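PDB 2P67: LAO/AO transport system kinase from Escherichia coli, which is a MeaB-family member of the P-loop NTPase class, built round a parallel beta sheet flanked by helices. Local coordinates for residues Lys86-Ala91 with Asp150-Glu155; Ala196-Ile201 with Asp231-Arg236; Asn202-Asp207 with Val237-Ala242. All blocks are in the same frame, centred on the assembly; numbering follows the deposited sequence.

Interaction 1 of 3, residues Lys86-Ala91 with Asp150-Glu155; sequences KVAVIA and DVVIVE
The side chain of Glu155 bends back over Ala91: its OE1 lies 3.4 Å from Ala91 CB, and on the way its CG passes Val89 CG1 at 3.9 Å. Two torsions explain this course. CG sits between the backbone N and the carbonyl carbon (chi1 62°), and the chain then folds at chi2, 95°, which turns the carboxylate toward the neighbouring strand. The other oxygen, OE2, forms a salt bridge with Lys69. Farther along the same face of the sheet, Ile153 CD1 reaches Val87 CG2 at 3.8 Å in the modelled conformer of Val87, while Phe76 of helix 69-82 covers Ile153. Ala88 and Ile90 look to the other face, where Cys144 of helix 133-146 meets both.

Just before the two strands begin, Asp150 grips Lys86 twice. Its OD2 accepts Lys86 N through the anti lone pair at 2.9 Å, and its own N donates to Lys86 O, which also accepts from Val151 N. The ammonium end of Lys86 turns elsewhere, to Gly148 O. Beyond this point Ala88 and Ile90 each donate and accept, Ala88 between Val151 and Ile153 and Ile90 between Ile153 and Glu155, with Ile90 N 2.7 Å from Ile153 O. With their axes only 17° from parallel, the two are neighbouring strands in the central parallel sheet of a P-loop NTPase, and Glu155, following the hydrophobic run Val151-Val154 and beside Lys69 of the probable Walker A loop, is consistent with a Walker B-type acidic position.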
loop_
_atom_site.group_PDB
_atom_site.type_symbol
_atom_site.label_atom_id
_atom_site.label_comp_id
_atom_site.label_asym_id
_atom_site.label_seq_id
_atom_site.Cartn_x
_atom_site.Cartn_y
_atom_site.Cartn_z
ATOM N N LYS A 86 -31.660 -9.254 -12.353
ATOM C CA LYS A 86 -31.977 -7.933 -11.836
ATOM C C LYS A 86 -30.642 -7.280 -11.467
ATOM O O LYS A 86 -29.859 -7.857 -10.687
ATOM C CB LYS A 86 -32.885 -8.046 -10.600
ATOM C CG LYS A 86 -34.283 -8.638 -10.916
ATOM C CD LYS A 86 -35.060 -8.993 -9.635
ATOM C CE LYS A 86 -34.540 -10.290 -8.987
ATOM N NZ LYS A 86 -35.267 -10.651 -7.721
ATOM N N VAL A 87 -30.375 -6.104 -12.040
ATOM C CA VAL A 87 -29.102 -5.406 -11.813
ATOM C C VAL A 87 -29.295 -3.978 -11.292
ATOM O O VAL A 87 -30.101 -3.204 -11.830
ATOM C CB VAL A 87 -28.167 -5.436 -13.078
ATOM C CG1 VAL A 87 -28.796 -4.712 -14.253
ATOM C CG2 VAL A 87 -26.779 -4.867 -12.770
ATOM N N ALA A 88 -28.551 -3.650 -10.239
ATOM C CA ALA A 88 -28.558 -2.320 -9.629
ATOM C C ALA A 88 -27.205 -1.686 -9.923
ATOM O O ALA A 88 -26.173 -2.390 -9.938
ATOM C CB ALA A 88 -28.766 -2.417 -8.116
ATOM N N VAL A 89 -27.220 -0.377 -10.165
ATOM C CA VAL A 89 -25.993 0.392 -10.424
ATOM C C VAL A 89 -25.884 1.530 -9.396
ATOM O O VAL A 89 -26.802 2.361 -9.278
ATOM C CB VAL A 89 -25.965 0.941 -11.864
ATOM C CG1 VAL A 89 -24.686 1.762 -12.107
ATOM C CG2 VAL A 89 -25.998 -0.205 -12.856
ATOM N N ILE A 90 -24.787 1.527 -8.643
ATOM C CA ILE A 90 -24.488 2.577 -7.679
ATOM C C ILE A 90 -23.384 3.430 -8.307
ATOM O O ILE A 90 -22.246 2.982 -8.442
ATOM C CB ILE A 90 -24.049 1.992 -6.328
ATOM C CG1 ILE A 90 -25.097 0.977 -5.810
ATOM C CG2 ILE A 90 -23.699 3.098 -5.341
ATOM C CD1 ILE A 90 -26.506 1.550 -5.645
ATOM N N ALA A 91 -23.762 4.637 -8.704
ATOM C CA ALA A 91 -22.909 5.563 -9.455
ATOM C C ALA A 91 -22.250 6.589 -8.523
ATOM O O ALA A 91 -22.873 7.566 -8.096
ATOM C CB ALA A 91 -23.739 6.238 -10.566
ATOM N N ASP A 150 -29.662 -9.437 -8.324
ATOM C CA ASP A 150 -28.747 -10.513 -8.646
ATOM C C ASP A 150 -27.311 -10.018 -8.750
ATOM O O ASP A 150 -26.360 -10.715 -8.338
ATOM C CB ASP A 150 -29.155 -11.149 -9.960
ATOM C CG ASP A 150 -30.492 -11.872 -9.859
ATOM O OD1 ASP A 150 -30.572 -12.882 -9.136
ATOM O OD2 ASP A 150 -31.453 -11.398 -10.466
ATOM N N VAL A 151 -27.175 -8.809 -9.296
ATOM C CA VAL A 151 -25.871 -8.185 -9.519
ATOM C C VAL A 151 -25.994 -6.731 -9.087
ATOM O O VAL A 151 -26.954 -6.049 -9.473
ATOM C CB VAL A 151 -25.492 -8.198 -11.018
ATOM C CG1 VAL A 151 -24.126 -7.494 -11.256
ATOM C CG2 VAL A 151 -25.452 -9.638 -11.554
ATOM N N VAL A 152 -25.058 -6.281 -8.262
ATOM C CA VAL A 152 -24.922 -4.859 -7.936
ATOM C C VAL A 152 -23.583 -4.367 -8.455
ATOM O O VAL A 152 -22.542 -4.960 -8.143
ATOM C CB VAL A 152 -24.949 -4.575 -6.411
ATOM C CG1 VAL A 152 -25.030 -3.059 -6.159
ATOM C CG2 VAL A 152 -26.112 -5.288 -5.752
ATOM N N ILE A 153 -23.621 -3.281 -9.224
ATOM C CA ILE A 153 -22.423 -2.690 -9.819
ATOM C C ILE A 153 -22.162 -1.344 -9.184
ATOM O O ILE A 153 -23.029 -0.456 -9.229
ATOM C CB ILE A 153 -22.597 -2.487 -11.336
ATOM C CG1 ILE A 153 -22.914 -3.825 -12.023
ATOM C CG2 ILE A 153 -21.327 -1.860 -11.954
ATOM C CD1 ILE A 153 -23.203 -3.693 -13.509
ATOM N N VAL A 154 -20.987 -1.189 -8.576
ATOM C CA VAL A 154 -20.584 0.113 -8.090
ATOM C C VAL A 154 -19.602 0.686 -9.111
ATOM O O VAL A 154 -18.637 0.019 -9.524
ATOM C CB VAL A 154 -20.047 0.070 -6.621
ATOM C CG1 VAL A 154 -18.760 -0.773 -6.484
ATOM C CG2 VAL A 154 -19.856 1.487 -6.066
ATOM N N GLU A 155 -19.861 1.903 -9.561
ATOM C CA GLU A 155 -19.010 2.432 -10.619
ATOM C C GLU A 155 -18.548 3.852 -10.349
ATOM O O GLU A 155 -19.259 4.632 -9.739
ATOM C CB GLU A 155 -19.687 2.296 -11.987
ATOM C CG GLU A 155 -20.985 3.064 -12.124
ATOM C CD GLU A 155 -20.783 4.421 -12.749
ATOM O OE1 GLU A 155 -21.794 5.063 -13.081
ATOM O OE2 GLU A 155 -19.625 4.847 -12.933
#

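Interaction 2 of 3, residues Ala196-Ile201 with Asp231-Arg236; sequences ADLIVI and DEWQPR
Trp233 presents the edge of its indole to 196-201, with Asp197 O and Leu198 CD2 both near the ring plane. At the pyrrole side NE1 donates to Asp197 O at 2.9 Å; the N-H...O angle of 178° and the acceptor's place in the ring plane make this a straight bond, although the donor stands 23° off the carbonyl plane. At the benzene side CZ2 meets Leu198 CD2 at 4.0 Å in the modelled conformer of the leucine. CG of Trp233 is anti to the backbone N (chi1 -176°), which sets the NE1 edge against Asp197 O. The second flat group, the guanidinium of Arg236, has Trp233 CH2 over one face, 3.2 Å above its plane and offset toward the rim; its NH1 forms a salt bridge with Asp257. Phe258 of helix 248-264 adds an edge-to-face ring contact to Trp233.

These groups stand where a beta-alpha-beta crossover returns to the sheet: the chain leaves strand 198-201, runs through helix 209-225 and comes back as strand 236-239, parallel to the first and at the sheet's margin within this chain. The parallel pairing begins at Leu198 and Arg236, whose CA atoms are 5.1 Å apart, and Ile199 N donates to Arg236 O at 3.0 Å. The side chains of Leu198 and Arg236 run side by side in the same direction, and in the modelled conformer of Leu198 its CD2 comes within 3.5 Å of Arg236 CB.

Asp197 O also receives a CA-H...O contact from Pro235 CA at 3.5 Å, so the indole and the proline backbone converge on a single carbonyl. The carboxylate of Asp197 serves other partners, with OD2 accepting Phe173 N and OD1 bridging to Lys229.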
loop_
_atom_site.group_PDB
_atom_site.type_symbol
_atom_site.label_atom_id
_atom_site.label_comp_id
_atom_site.label_asym_id
_atom_site.label_seq_id
_atom_site.Cartn_x
_atom_site.Cartn_y
_atom_site.Cartn_z
ATOM N N ALA A 196 -6.773 -5.021 -10.142
ATOM C CA ALA A 196 -7.512 -5.431 -11.345
ATOM C C ALA A 196 -7.791 -6.923 -11.388
ATOM O O ALA A 196 -6.865 -7.720 -11.262
ATOM C CB ALA A 196 -6.773 -5.005 -12.630
ATOM N N ASP A 197 -9.065 -7.297 -11.550
ATOM C CA ASP A 197 -9.418 -8.698 -11.864
ATOM C C ASP A 197 -9.582 -8.888 -13.370
ATOM O O ASP A 197 -9.228 -9.952 -13.927
ATOM C CB ASP A 197 -10.678 -9.143 -11.110
ATOM C CG ASP A 197 -10.479 -9.112 -9.601
ATOM O OD1 ASP A 197 -9.374 -9.495 -9.138
ATOM O OD2 ASP A 197 -11.400 -8.666 -8.887
ATOM N N LEU A 198 -10.168 -7.864 -14.000
ATOM C CA LEU A 198 -10.309 -7.787 -15.458
ATOM C C LEU A 198 -9.987 -6.370 -15.933
ATOM O O LEU A 198 -10.330 -5.400 -15.263
ATOM C CB LEU A 198 -11.740 -8.178 -15.889
ATOM C CG LEU A 198 -12.079 -9.660 -15.693
ATOM C CD1 LEU A 198 -13.592 -9.920 -15.652
ATOM C CD2 LEU A 198 -11.405 -10.503 -16.771
ATOM N N ILE A 199 -9.309 -6.253 -17.079
ATOM C CA ILE A 199 -9.111 -4.977 -17.741
ATOM C C ILE A 199 -9.839 -5.065 -19.076
ATOM O O ILE A 199 -9.758 -6.099 -19.764
ATOM C CB ILE A 199 -7.615 -4.659 -18.038
ATOM C CG1 ILE A 199 -6.799 -4.637 -16.736
ATOM C CG2 ILE A 199 -7.481 -3.325 -18.803
ATOM C CD1 ILE A 199 -6.899 -3.387 -15.926
ATOM N N VAL A 200 -10.562 -4.008 -19.422
ATOM C CA VAL A 200 -11.331 -3.987 -20.662
ATOM C C VAL A 200 -10.938 -2.744 -21.474
ATOM O O VAL A 200 -10.900 -1.636 -20.940
ATOM C CB VAL A 200 -12.860 -3.992 -20.405
ATOM C CG1 VAL A 200 -13.612 -3.750 -21.723
ATOM C CG2 VAL A 200 -13.333 -5.327 -19.744
ATOM N N ILE A 201 -10.632 -2.937 -22.759
ATOM C CA ILE A 201 -10.323 -1.815 -23.644
ATOM C C ILE A 201 -11.552 -1.622 -24.524
ATOM O O ILE A 201 -11.854 -2.468 -25.372
ATOM C CB ILE A 201 -9.051 -2.065 -24.529
ATOM C CG1 ILE A 201 -7.877 -2.684 -23.726
ATOM C CG2 ILE A 201 -8.646 -0.781 -25.290
ATOM C CD1 ILE A 201 -7.218 -1.770 -22.646
ATOM N N ASP A 231 -4.098 -16.447 -6.186
ATOM C CA ASP A 231 -3.481 -17.663 -6.723
ATOM C C ASP A 231 -4.374 -18.333 -7.782
ATOM O O ASP A 231 -3.904 -18.861 -8.782
ATOM C CB ASP A 231 -3.182 -18.643 -5.570
ATOM C CG ASP A 231 -2.421 -17.987 -4.406
ATOM O OD1 ASP A 231 -1.637 -17.039 -4.641
ATOM O OD2 ASP A 231 -2.608 -18.421 -3.244
ATOM N N GLU A 232 -5.685 -18.313 -7.519
ATOM C CA GLU A 232 -6.707 -18.973 -8.342
ATOM C C GLU A 232 -6.964 -18.351 -9.723
ATOM O O GLU A 232 -7.620 -18.969 -10.546
ATOM C CB GLU A 232 -8.053 -18.952 -7.597
ATOM C CG GLU A 232 -8.105 -19.737 -6.299
ATOM C CD GLU A 232 -7.622 -18.964 -5.074
ATOM O OE1 GLU A 232 -7.117 -17.823 -5.197
ATOM O OE2 GLU A 232 -7.749 -19.520 -3.959
ATOM N N TRP A 233 -6.488 -17.119 -9.941
ATOM C CA TRP A 233 -6.908 -16.306 -11.106
ATOM C C TRP A 233 -5.775 -15.543 -11.799
ATOM O O TRP A 233 -5.131 -14.686 -11.184
ATOM C CB TRP A 233 -8.011 -15.319 -10.665
ATOM C CG TRP A 233 -8.630 -14.462 -11.771
ATOM C CD1 TRP A 233 -8.459 -13.117 -11.938
ATOM C CD2 TRP A 233 -9.492 -14.891 -12.837
ATOM N NE1 TRP A 233 -9.165 -12.682 -13.039
ATOM C CE2 TRP A 233 -9.801 -13.751 -13.609
ATOM C CE3 TRP A 233 -10.039 -16.133 -13.217
ATOM C CZ2 TRP A 233 -10.648 -13.803 -14.730
ATOM C CZ3 TRP A 233 -10.887 -16.187 -14.340
ATOM C CH2 TRP A 233 -11.190 -15.022 -15.069
ATOM N N GLN A 234 -5.513 -15.863 -13.073
ATOM C CA GLN A 234 -4.684 -14.980 -13.895
ATOM C C GLN A 234 -5.609 -13.874 -14.406
ATOM O O GLN A 234 -6.597 -14.170 -15.090
ATOM C CB GLN A 234 -4.033 -15.702 -15.097
ATOM C CG GLN A 234 -2.819 -14.893 -15.660
ATOM C CD GLN A 234 -1.558 -15.017 -14.770
ATOM O OE1 GLN A 234 -1.131 -16.124 -14.429
ATOM N NE2 GLN A 234 -0.976 -13.887 -14.385
ATOM N N PRO A 235 -5.319 -12.598 -14.054
ATOM C CA PRO A 235 -6.149 -11.504 -14.593
ATOM C C PRO A 235 -6.228 -11.543 -16.119
ATOM O O PRO A 235 -5.238 -11.892 -16.786
ATOM C CB PRO A 235 -5.415 -10.238 -14.128
ATOM C CG PRO A 235 -4.710 -10.669 -12.855
ATOM C CD PRO A 235 -4.283 -12.102 -13.128
ATOM N N ARG A 236 -7.388 -11.193 -16.672
ATOM C CA ARG A 236 -7.592 -11.231 -18.125
ATOM C C ARG A 236 -7.797 -9.837 -18.660
ATOM O O ARG A 236 -8.325 -8.964 -17.957
ATOM C CB ARG A 236 -8.809 -12.078 -18.493
ATOM C CG ARG A 236 -8.714 -13.522 -18.042
ATOM C CD ARG A 236 -9.945 -14.311 -18.485
ATOM N NE ARG A 236 -9.893 -15.665 -17.948
ATOM C CZ ARG A 236 -10.860 -16.566 -18.072
ATOM N NH1 ARG A 236 -11.950 -16.278 -18.780
ATOM N NH2 ARG A 236 -10.722 -17.760 -17.500
#

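Interaction 3 of 3, residues Asn202-Asp207 with Val237-Ala242; sequences NKDDGD and VLTCSA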
loop_
_atom_site.group_PDB
_atom_site.type_symbol
_atom_site.label_atom_id
_atom_site.label_comp_id
_atom_site.label_asym_id
_atom_site.label_seq_id
_atom_site.Cartn_x
_atom_site.Cartn_y
_atom_site.Cartn_z
ATOM N N ASN A 202 -12.294 -0.544 -24.286
ATOM C CA ASN A 202 -13.534 -0.286 -25.044
ATOM C C ASN A 202 -13.188 0.447 -26.351
ATOM O O ASN A 202 -12.058 0.911 -26.531
ATOM C CB ASN A 202 -14.528 0.518 -24.178
ATOM C CG ASN A 202 -15.989 0.469 -24.683
ATOM O OD1 ASN A 202 -16.382 -0.348 -25.540
ATOM N ND2 ASN A 202 -16.812 1.364 -24.120
ATOM N N LYS A 203 -14.150 0.504 -27.267
ATOM C CA LYS A 203 -14.029 1.241 -28.545
ATOM C C LYS A 203 -13.100 0.529 -29.512
ATOM O O LYS A 203 -12.380 1.169 -30.297
ATOM C CB LYS A 203 -13.623 2.707 -28.340
ATOM C CG LYS A 203 -14.584 3.486 -27.436
ATOM C CD LYS A 203 -14.156 4.929 -27.228
ATOM C CE LYS A 203 -15.136 5.625 -26.287
ATOM N NZ LYS A 203 -14.625 6.943 -25.815
ATOM N N ASP A 204 -13.131 -0.799 -29.455
ATOM C CA ASP A 204 -12.521 -1.645 -30.473
ATOM C C ASP A 204 -13.455 -1.662 -31.680
ATOM O O ASP A 204 -14.134 -2.657 -31.952
ATOM C CB ASP A 204 -12.277 -3.077 -29.959
ATOM C CG ASP A 204 -11.336 -3.871 -30.873
ATOM O OD1 ASP A 204 -10.824 -3.271 -31.840
ATOM O OD2 ASP A 204 -11.111 -5.081 -30.628
ATOM N N ASP A 205 -13.490 -0.538 -32.387
ATOM C CA ASP A 205 -14.405 -0.339 -33.509
ATOM C C ASP A 205 -13.806 0.657 -34.495
ATOM O O ASP A 205 -12.842 1.367 -34.165
ATOM C CB ASP A 205 -15.789 0.137 -33.011
ATOM C CG ASP A 205 -15.726 1.441 -32.212
ATOM O OD1 ASP A 205 -15.032 2.388 -32.645
ATOM O OD2 ASP A 205 -16.386 1.529 -31.147
ATOM N N GLY A 206 -14.380 0.713 -35.697
ATOM C CA GLY A 206 -13.912 1.631 -36.731
ATOM C C GLY A 206 -12.474 1.359 -37.138
ATOM O O GLY A 206 -12.127 0.240 -37.510
ATOM N N ASP A 207 -11.631 2.383 -37.040
ATOM C CA ASP A 207 -10.270 2.299 -37.564
ATOM C C ASP A 207 -9.145 2.130 -36.533
ATOM O O ASP A 207 -7.977 1.983 -36.909
ATOM C CB ASP A 207 -9.994 3.476 -38.501
ATOM C CG ASP A 207 -10.799 3.391 -39.786
ATOM O OD1 ASP A 207 -10.893 2.278 -40.368
ATOM O OD2 ASP A 207 -11.338 4.435 -40.219
ATOM N N VAL A 237 -7.372 -9.629 -19.904
ATOM C CA VAL A 237 -7.506 -8.350 -20.568
ATOM C C VAL A 237 -8.285 -8.604 -21.856
ATOM O O VAL A 237 -7.824 -9.366 -22.732
ATOM C CB VAL A 237 -6.132 -7.706 -20.882
ATOM C CG1 VAL A 237 -6.309 -6.298 -21.461
ATOM C CG2 VAL A 237 -5.262 -7.655 -19.618
ATOM N N LEU A 238 -9.454 -7.979 -21.948
ATOM C CA LEU A 238 -10.359 -8.182 -23.078
ATOM C C LEU A 238 -10.638 -6.861 -23.786
ATOM O O LEU A 238 -10.400 -5.805 -23.236
ATOM C CB LEU A 238 -11.667 -8.836 -22.619
ATOM C CG LEU A 238 -11.553 -10.191 -21.905
ATOM C CD1 LEU A 238 -12.917 -10.788 -21.619
ATOM C CD2 LEU A 238 -10.714 -11.165 -22.716
ATOM N N THR A 239 -11.118 -6.936 -25.025
ATOM C CA THR A 239 -11.541 -5.739 -25.735
ATOM C C THR A 239 -13.006 -5.899 -26.133
ATOM O O THR A 239 -13.525 -7.029 -26.238
ATOM C CB THR A 239 -10.723 -5.487 -27.024
ATOM O OG1 THR A 239 -11.076 -6.489 -27.989
ATOM C CG2 THR A 239 -9.180 -5.478 -26.753
ATOM N N CYS A 240 -13.665 -4.764 -26.367
ATOM C CA CYS A 240 -15.069 -4.768 -26.778
ATOM C C CYS A 240 -15.401 -3.523 -27.573
ATOM O O CYS A 240 -14.619 -2.581 -27.621
ATOM C CB CYS A 240 -16.012 -4.904 -25.570
ATOM S SG CYS A 240 -15.970 -3.547 -24.375
ATOM N N SER A 241 -16.553 -3.543 -28.239
ATOM C CA SER A 241 -17.159 -2.316 -28.738
ATOM C C SER A 241 -18.558 -2.255 -28.163
ATOM O O SER A 241 -19.441 -2.965 -28.639
ATOM C CB SER A 241 -17.243 -2.299 -30.269
ATOM O OG SER A 241 -17.740 -1.038 -30.707
ATOM N N ALA A 242 -18.754 -1.436 -27.132
ATOM C CA ALA A 242 -20.081 -1.299 -26.525
ATOM C C ALA A 242 -21.096 -0.876 -27.590
ATOM O O ALA A 242 -22.142 -1.495 -27.731
ATOM C CB ALA A 242 -20.058 -0.292 -25.388
#
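Asn202, Asp204 and Asp205 each extend an oxygen to a different residue of 237-242. Here the loop after strand 198-201 meets the end of strand 236-239 and the turn that follows it, and their sequences, NKDD and SA, match the G4 (NKxD) and G5 motifs of P-loop GTPases.

Asn202 has CG anti to the backbone N (chi1 -162°), and OD1 thereby reaches Ala242 N at 3.1 Å with the donor in the plane of the amide carbonyl. The same OD1 takes a weak bond from Lys203 N and lies 3.4 Å from Cys240 SG, while ND2 bonds weakly to Thr71 OG1. Asp204 crosses the side chain of Thr239 at a slant, and its OD2 accepts Thr239 OG1 at 3.0 Å, on the anti side but 23° out of the carboxylate plane. Its backbone N bonds to Cys240 O at 3.0 Å, holding the inverse gamma turn centred on Asp204 against Cys240.

Lys203 points away from 237-242 and sends NZ to Gly66 O in the probable P-loop, so this pair of segments is also tied to that element. Ser241 OG, which has a second, weak partner in Glu244 N, donates to Asp205 OD2 through the anti lone pair of that oxygen at 2.9 Å, with Asp205 CB only 3.2 Å from the hydroxyl.

How the interactions relate
From the N terminus, interaction 1 comes first: 150-155 returns beside 86-91 after 58 intervening residues, which include strand 119-124 and helix 133-146. It closes before 196-201 begins. Interactions 2 and 3 then cross, since 196-201 and 202-207 run on directly and are met in the same order by 231-236 and 237-242 after helix 209-225. They meet where strands 198-201 and 236-239 pair, Ile199 O lying 2.9 Å from Leu238 N, a probable hydrogen bond, and Val200 CG1 packing on Cys240 SG. Interaction 1 belongs to the other half of the same sheet, its nearest atoms about 11 Å from interaction 2, with strands 57-63 and 172-177 between them.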